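Local coordinates for uncharacterized protein (Yersinia pestis, PDB 4RGI), which is of unknown function but carries a KTSC domain, a small alpha-beta sandwich of one antiparallel sheet and two helices, at residues S11-S16 / I28-E32; T35-V41 / F67-I72. All coordinates share one frame; numbering follows the deposited sequence.

Contact 1. Residues S11-S16 / I28-E32; sequences SSRILS and IQFRE. With SO4 (sulfate ion), chain B.
S11 O is gripped by two nitrogens of R31. R31 NE donates to S11 O at 3.0 Å, in its carbonyl plane, and NH2 adds a longer, more bent bond. The oxygen lies at the edge of the guanidinium, in its plane, so the pair fixes the rotation of that group. One face of the same guanidinium carries a methyl of L15, with CD2 3.4 Å from R31 NH1. The R31 chain runs extended from CG to NE along the S11-R13 loop.

Beyond it the two strands of the hairpin pair antiparallel, with a classic beta bulge. L15 and S16 both face Q29. L15 N bonds Q29 O at 2.8 Å, while the bond from S16 N is weak. On the face that carries S16 and Q29, S16 OG donates to Q29 OE1 at 2.7 Å, on a lone pair in the carbonyl plane. R6 also donates to S16 OG. On the face of I14 and F30, I14 CG1 packs 3.9 Å from F30 CD2, beneath helix 55-63.

With chi1 169°, S11 OG swings away from its own backbone N. It accepts from the backbone N of R13 (an ST turn) and of I14 (an ST motif). S11 OG also donates to sulfate O3 at 2.7 Å. S12 N and OG hold two further sulfate oxygens, and S54 OG and G56 N bond the sulfate too. The sulfate probably comes from the crystallisation liquor. Its bonds show that this loop can hold an anion through neutral donors.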
loop_
_atom_site.group_PDB
_atom_site.type_symbol
_atom_site.label_atom_id
_atom_site.label_comp_id
_atom_site.label_asym_id
_atom_site.label_seq_id
_atom_site.Cartn_x
_atom_site.Cartn_y
_atom_site.Cartn_z
ATOM N N SER A 11 6.517 6.214 8.580
ATOM C CA SER A 11 6.720 6.882 7.306
ATOM C C SER A 11 6.217 8.305 7.411
ATOM O O SER A 11 5.239 8.563 8.103
ATOM C CB SER A 11 5.983 6.148 6.170
ATOM O OG SER A 11 5.970 6.937 4.995
ATOM N N SER A 12 6.856 9.220 6.696
ATOM C CA SER A 12 6.410 10.603 6.705
ATOM C C SER A 12 5.128 10.767 5.886
ATOM O O SER A 12 4.438 11.778 5.995
ATOM C CB SER A 12 7.508 11.527 6.176
ATOM O OG SER A 12 7.758 11.327 4.797
ATOM N N ARG A 13 4.797 9.769 5.075
ATOM C CA ARG A 13 3.649 9.908 4.185
ATOM C C ARG A 13 2.584 8.846 4.386
ATOM O O ARG A 13 1.419 9.053 4.042
ATOM C CB ARG A 13 4.123 9.884 2.741
ATOM C CG ARG A 13 5.033 11.049 2.413
ATOM C CD ARG A 13 5.832 10.764 1.201
ATOM N NE ARG A 13 4.981 10.576 0.027
ATOM C CZ ARG A 13 5.454 10.194 -1.151
ATOM N NH1 ARG A 13 6.751 9.960 -1.279
ATOM N NH2 ARG A 13 4.639 10.031 -2.192
ATOM N N ILE A 14 2.982 7.706 4.937
ATOM C CA ILE A 14 2.087 6.561 5.031
ATOM C C ILE A 14 1.910 6.125 6.476
ATOM O O ILE A 14 2.880 6.028 7.228
ATOM C CB ILE A 14 2.621 5.395 4.166
ATOM C CG1 ILE A 14 2.599 5.820 2.690
ATOM C CG2 ILE A 14 1.797 4.115 4.393
ATOM C CD1 ILE A 14 3.398 4.925 1.729
ATOM N N LEU A 15 0.666 5.877 6.873
ATOM C CA LEU A 15 0.371 5.461 8.244
ATOM C C LEU A 15 0.277 3.945 8.427
ATOM O O LEU A 15 0.741 3.404 9.432
ATOM C CB LEU A 15 -0.931 6.108 8.716
ATOM C CG LEU A 15 -0.924 7.625 8.900
ATOM C CD1 LEU A 15 -2.329 8.105 9.174
ATOM C CD2 LEU A 15 -0.006 8.013 10.051
ATOM N N SER A 16 -0.325 3.253 7.462
ATOM C CA SER A 16 -0.500 1.810 7.563
ATOM C C SER A 16 -0.719 1.176 6.188
ATOM O O SER A 16 -1.145 1.840 5.253
ATOM C CB SER A 16 -1.682 1.444 8.480
ATOM O OG SER A 16 -2.913 1.942 7.969
ATOM N N ILE A 28 -3.527 1.176 1.304
ATOM C CA ILE A 28 -2.557 2.113 1.850
ATOM C C ILE A 28 -3.297 3.261 2.522
ATOM O O ILE A 28 -4.106 3.919 1.887
ATOM C CB ILE A 28 -1.642 2.695 0.769
ATOM C CG1 ILE A 28 -0.962 1.574 -0.026
ATOM C CG2 ILE A 28 -0.595 3.609 1.427
ATOM C CD1 ILE A 28 -0.015 2.088 -1.089
ATOM N N GLN A 29 -3.029 3.489 3.800
ATOM C CA GLN A 29 -3.577 4.661 4.460
ATOM C C GLN A 29 -2.516 5.766 4.520
ATOM O O GLN A 29 -1.477 5.597 5.148
ATOM C CB GLN A 29 -4.067 4.291 5.852
ATOM C CG GLN A 29 -4.514 5.474 6.679
ATOM C CD GLN A 29 -4.946 5.057 8.053
ATOM O OE1 GLN A 29 -4.404 4.116 8.635
ATOM N NE2 GLN A 29 -5.934 5.764 8.593
ATOM N N PHE A 30 -2.773 6.880 3.844
ATOM C CA PHE A 30 -1.834 8.001 3.797
ATOM C C PHE A 30 -2.065 8.997 4.944
ATOM O O PHE A 30 -3.168 9.103 5.466
ATOM C CB PHE A 30 -1.948 8.726 2.456
ATOM C CG PHE A 30 -1.574 7.879 1.276
ATOM C CD1 PHE A 30 -2.535 7.181 0.568
ATOM C CD2 PHE A 30 -0.258 7.793 0.869
ATOM C CE1 PHE A 30 -2.176 6.407 -0.521
ATOM C CE2 PHE A 30 0.100 7.022 -0.203
ATOM C CZ PHE A 30 -0.853 6.326 -0.897
ATOM N N ARG A 31 -1.026 9.732 5.327
ATOM C CA ARG A 31 -1.155 10.688 6.425
ATOM C C ARG A 31 -2.219 11.757 6.181
ATOM O O ARG A 31 -3.143 11.915 6.988
ATOM C CB ARG A 31 0.182 11.374 6.695
ATOM C CG ARG A 31 1.180 10.481 7.382
ATOM C CD ARG A 31 2.129 11.280 8.241
ATOM N NE ARG A 31 3.001 10.388 8.993
ATOM C CZ ARG A 31 2.860 10.119 10.283
ATOM N NH1 ARG A 31 1.884 10.684 10.982
ATOM N NH2 ARG A 31 3.706 9.289 10.879
ATOM N N GLU A 32 -2.079 12.477 5.069
ATOM C CA GLU A 32 -2.933 13.624 4.749
ATOM C C GLU A 32 -4.050 13.264 3.754
ATOM O O GLU A 32 -5.107 13.892 3.749
ATOM C CB GLU A 32 -2.065 14.794 4.209
ATOM C CG GLU A 32 -2.667 15.606 3.029
ATOM C CD GLU A 32 -1.806 16.798 2.554
ATOM O OE1 GLU A 32 -2.256 17.955 2.697
ATOM O OE2 GLU A 32 -0.701 16.583 2.009
HETATM S S SO4 B . 9.195 8.137 4.123
HETATM O O1 SO4 B . 8.403 9.109 3.399
HETATM O O2 SO4 B . 9.264 8.559 5.516
HETATM O O3 SO4 B . 8.522 6.846 4.014
HETATM O O4 SO4 B . 10.551 8.056 3.559
#

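Contact 2. Residues T35-V41 / F67-I72; sequences TYQYLGV and FLCRKI
Y36 and Y38 offer ring faces to K71 and C69 across an antiparallel strand pair at one edge of the sheet. K71 CB rests over the Y36 ring, 4.0 Å from its centroid, and the extended lysine chain continues past the phenol oxygen. C69 CB sits closer over the Y38 ring, 3.6 Å from its centroid. The cysteine sulfur lies beside both tyrosines. Its chi1 of 78° sets SG between the backbone N and the carbonyl carbon, from where it meets both rings obliquely, with C69 SG 3.9 Å from Y36 CD2.

At the L39-V41 end, V41 and F67 cross at about a right angle. The V41 CG2 methyl is a bump over one face of the F67 ring, off centre, 3.7 Å from F67 CG. The chain bends there at G40, whose phi is positive.

The other face of the sheet is more polar. I72 lies between T35 and Q37: its CD1 meets T35 CG2, and its CG2 lies against the Q37 amide. R70 meets the same amide at its OE1 end, and the methyls of L39 lie over one face of the R70 guanidinium. E27, on the next strand, accepts from Q37 NE2, so both ends of this amide are held. The amide and guanidinium planes stand 45° apart. Q37 OE1 lies in the guanidinium plane and takes R70 NE at 2.9 Å and R70 NH2 at 3.1 Å.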
loop_
_atom_site.group_PDB
_atom_site.type_symbol
_atom_site.label_atom_id
_atom_site.label_comp_id
_atom_site.label_asym_id
_atom_site.label_seq_id
_atom_site.Cartn_x
_atom_site.Cartn_y
_atom_site.Cartn_z
ATOM N N THR A 35 -7.393 6.937 2.519
ATOM C CA THR A 35 -7.076 5.528 2.287
ATOM C C THR A 35 -7.428 5.077 0.873
ATOM O O THR A 35 -8.507 5.350 0.387
ATOM C CB THR A 35 -7.799 4.639 3.319
ATOM O OG1 THR A 35 -7.415 5.066 4.633
ATOM C CG2 THR A 35 -7.424 3.184 3.152
ATOM N N TYR A 36 -6.481 4.408 0.216
ATOM C CA TYR A 36 -6.674 3.909 -1.148
ATOM C C TYR A 36 -6.457 2.414 -1.240
ATOM O O TYR A 36 -5.608 1.877 -0.536
ATOM C CB TYR A 36 -5.694 4.580 -2.108
ATOM C CG TYR A 36 -6.013 6.013 -2.429
ATOM C CD1 TYR A 36 -5.868 7.002 -1.479
ATOM C CD2 TYR A 36 -6.442 6.381 -3.696
ATOM C CE1 TYR A 36 -6.152 8.311 -1.770
ATOM C CE2 TYR A 36 -6.748 7.691 -3.989
ATOM C CZ TYR A 36 -6.595 8.649 -3.030
ATOM O OH TYR A 36 -6.897 9.960 -3.320
ATOM N N GLN A 37 -7.188 1.758 -2.142
ATOM C CA GLN A 37 -6.936 0.378 -2.497
ATOM C C GLN A 37 -6.318 0.305 -3.878
ATOM O O GLN A 37 -6.765 1.005 -4.782
ATOM C CB GLN A 37 -8.232 -0.438 -2.461
ATOM C CG GLN A 37 -8.817 -0.528 -1.075
ATOM C CD GLN A 37 -10.139 -1.245 -1.068
ATOM O OE1 GLN A 37 -10.832 -1.279 -2.079
ATOM N NE2 GLN A 37 -10.495 -1.832 0.068
ATOM N N TYR A 38 -5.314 -0.557 -4.028
ATOM C CA TYR A 38 -4.628 -0.785 -5.294
ATOM C C TYR A 38 -4.922 -2.207 -5.719
ATOM O O TYR A 38 -4.757 -3.137 -4.935
ATOM C CB TYR A 38 -3.119 -0.560 -5.164
ATOM C CG TYR A 38 -2.787 0.903 -5.000
ATOM C CD1 TYR A 38 -2.429 1.670 -6.100
ATOM C CD2 TYR A 38 -2.894 1.529 -3.764
ATOM C CE1 TYR A 38 -2.147 3.030 -5.971
ATOM C CE2 TYR A 38 -2.618 2.891 -3.623
ATOM C CZ TYR A 38 -2.249 3.629 -4.730
ATOM O OH TYR A 38 -1.969 4.974 -4.603
ATOM N N LEU A 39 -5.366 -2.378 -6.954
ATOM C CA LEU A 39 -5.907 -3.661 -7.374
ATOM C C LEU A 39 -4.915 -4.398 -8.227
ATOM O O LEU A 39 -4.207 -3.795 -9.014
ATOM C CB LEU A 39 -7.212 -3.470 -8.143
ATOM C CG LEU A 39 -8.275 -2.668 -7.417
ATOM C CD1 LEU A 39 -9.517 -2.627 -8.269
ATOM C CD2 LEU A 39 -8.569 -3.334 -6.115
ATOM N N GLY A 40 -4.854 -5.709 -8.058
ATOM C CA GLY A 40 -4.023 -6.531 -8.908
ATOM C C GLY A 40 -2.557 -6.415 -8.570
ATOM O O GLY A 40 -1.720 -6.424 -9.450
ATOM N N VAL A 41 -2.263 -6.322 -7.279
ATOM C CA VAL A 41 -0.901 -6.205 -6.779
ATOM C C VAL A 41 -0.391 -7.569 -6.342
ATOM O O VAL A 41 -1.019 -8.218 -5.507
ATOM C CB VAL A 41 -0.849 -5.208 -5.588
ATOM C CG1 VAL A 41 0.544 -5.098 -5.021
ATOM C CG2 VAL A 41 -1.341 -3.850 -6.045
ATOM N N PHE A 67 -0.713 0.577 -10.663
ATOM C CA PHE A 67 -1.863 -0.287 -10.427
ATOM C C PHE A 67 -3.108 0.572 -10.303
ATOM O O PHE A 67 -3.046 1.694 -9.791
ATOM C CB PHE A 67 -1.686 -1.130 -9.154
ATOM C CG PHE A 67 -0.462 -1.973 -9.164
ATOM C CD1 PHE A 67 -0.501 -3.262 -9.683
ATOM C CD2 PHE A 67 0.740 -1.485 -8.664
ATOM C CE1 PHE A 67 0.641 -4.039 -9.703
ATOM C CE2 PHE A 67 1.873 -2.250 -8.685
ATOM C CZ PHE A 67 1.829 -3.530 -9.206
ATOM N N LEU A 68 -4.235 0.055 -10.777
ATOM C CA LEU A 68 -5.505 0.763 -10.635
ATOM C C LEU A 68 -5.805 0.998 -9.166
ATOM O O LEU A 68 -5.670 0.084 -8.347
ATOM C CB LEU A 68 -6.633 -0.034 -11.282
ATOM C CG LEU A 68 -7.961 0.626 -11.643
ATOM C CD1 LEU A 68 -8.644 -0.260 -12.656
ATOM C CD2 LEU A 68 -8.861 0.799 -10.436
ATOM N N CYS A 69 -6.236 2.209 -8.837
ATOM C CA CYS A 69 -6.568 2.483 -7.450
ATOM C C CYS A 69 -7.891 3.186 -7.269
ATOM O O CYS A 69 -8.423 3.822 -8.189
ATOM C CB CYS A 69 -5.459 3.287 -6.781
ATOM S SG CYS A 69 -5.423 5.023 -7.155
ATOM N N ARG A 70 -8.450 3.017 -6.083
ATOM C CA ARG A 70 -9.673 3.697 -5.720
ATOM C C ARG A 70 -9.585 4.160 -4.273
ATOM O O ARG A 70 -8.989 3.493 -3.420
ATOM C CB ARG A 70 -10.881 2.788 -5.928
ATOM C CG ARG A 70 -10.835 1.520 -5.136
ATOM C CD ARG A 70 -11.944 0.574 -5.532
ATOM N NE ARG A 70 -11.878 -0.650 -4.738
ATOM C CZ ARG A 70 -12.360 -1.820 -5.136
ATOM N NH1 ARG A 70 -12.944 -1.919 -6.322
ATOM N NH2 ARG A 70 -12.255 -2.887 -4.355
ATOM N N LYS A 71 -10.168 5.325 -4.008
ATOM C CA LYS A 71 -10.191 5.865 -2.668
ATOM C C LYS A 71 -11.381 5.272 -1.921
ATOM O O LYS A 71 -12.477 5.159 -2.474
ATOM C CB LYS A 71 -10.274 7.389 -2.691
ATOM C CG LYS A 71 -9.999 8.003 -1.340
ATOM C CD LYS A 71 -10.097 9.516 -1.342
ATOM C CE LYS A 71 -9.727 10.055 0.034
ATOM N NZ LYS A 71 -10.340 11.368 0.315
ATOM N N ILE A 72 -11.171 4.876 -0.676
ATOM C CA ILE A 72 -12.285 4.356 0.114
ATOM C C ILE A 72 -12.600 5.284 1.282
ATOM O O ILE A 72 -11.705 5.873 1.886
ATOM C CB ILE A 72 -12.004 2.936 0.627
ATOM C CG1 ILE A 72 -10.830 2.920 1.601
ATOM C CG2 ILE A 72 -11.738 1.995 -0.532
ATOM C CD1 ILE A 72 -10.621 1.579 2.256
HETATM O O HOH W 1 -10.014 7.739 2.903
#

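Contacts 1 and 2 lie in series along the chain and share one antiparallel sheet. Their centres are about 14 Å apart. Strands 25-30 and 34-39 are neighbours and join them: I28 N probably bonds Y36 O at 2.9 Å. Side chains also meet, with I28 CD1 3.7 Å from Y38 CE2 and Q29 CG 3.6 Å from T35 OG1. Contact 1 pairs the open end of the hairpin of strands 14-20 and 25-30. Contact 2 spans both helices, 43-51 and 55-63, and brings strand 69-72 to the sheet edge. The sulfate belongs to contact 1, where the start of helix 55-63 also reaches it. The function is unknown, so no active site can be assigned to either contact.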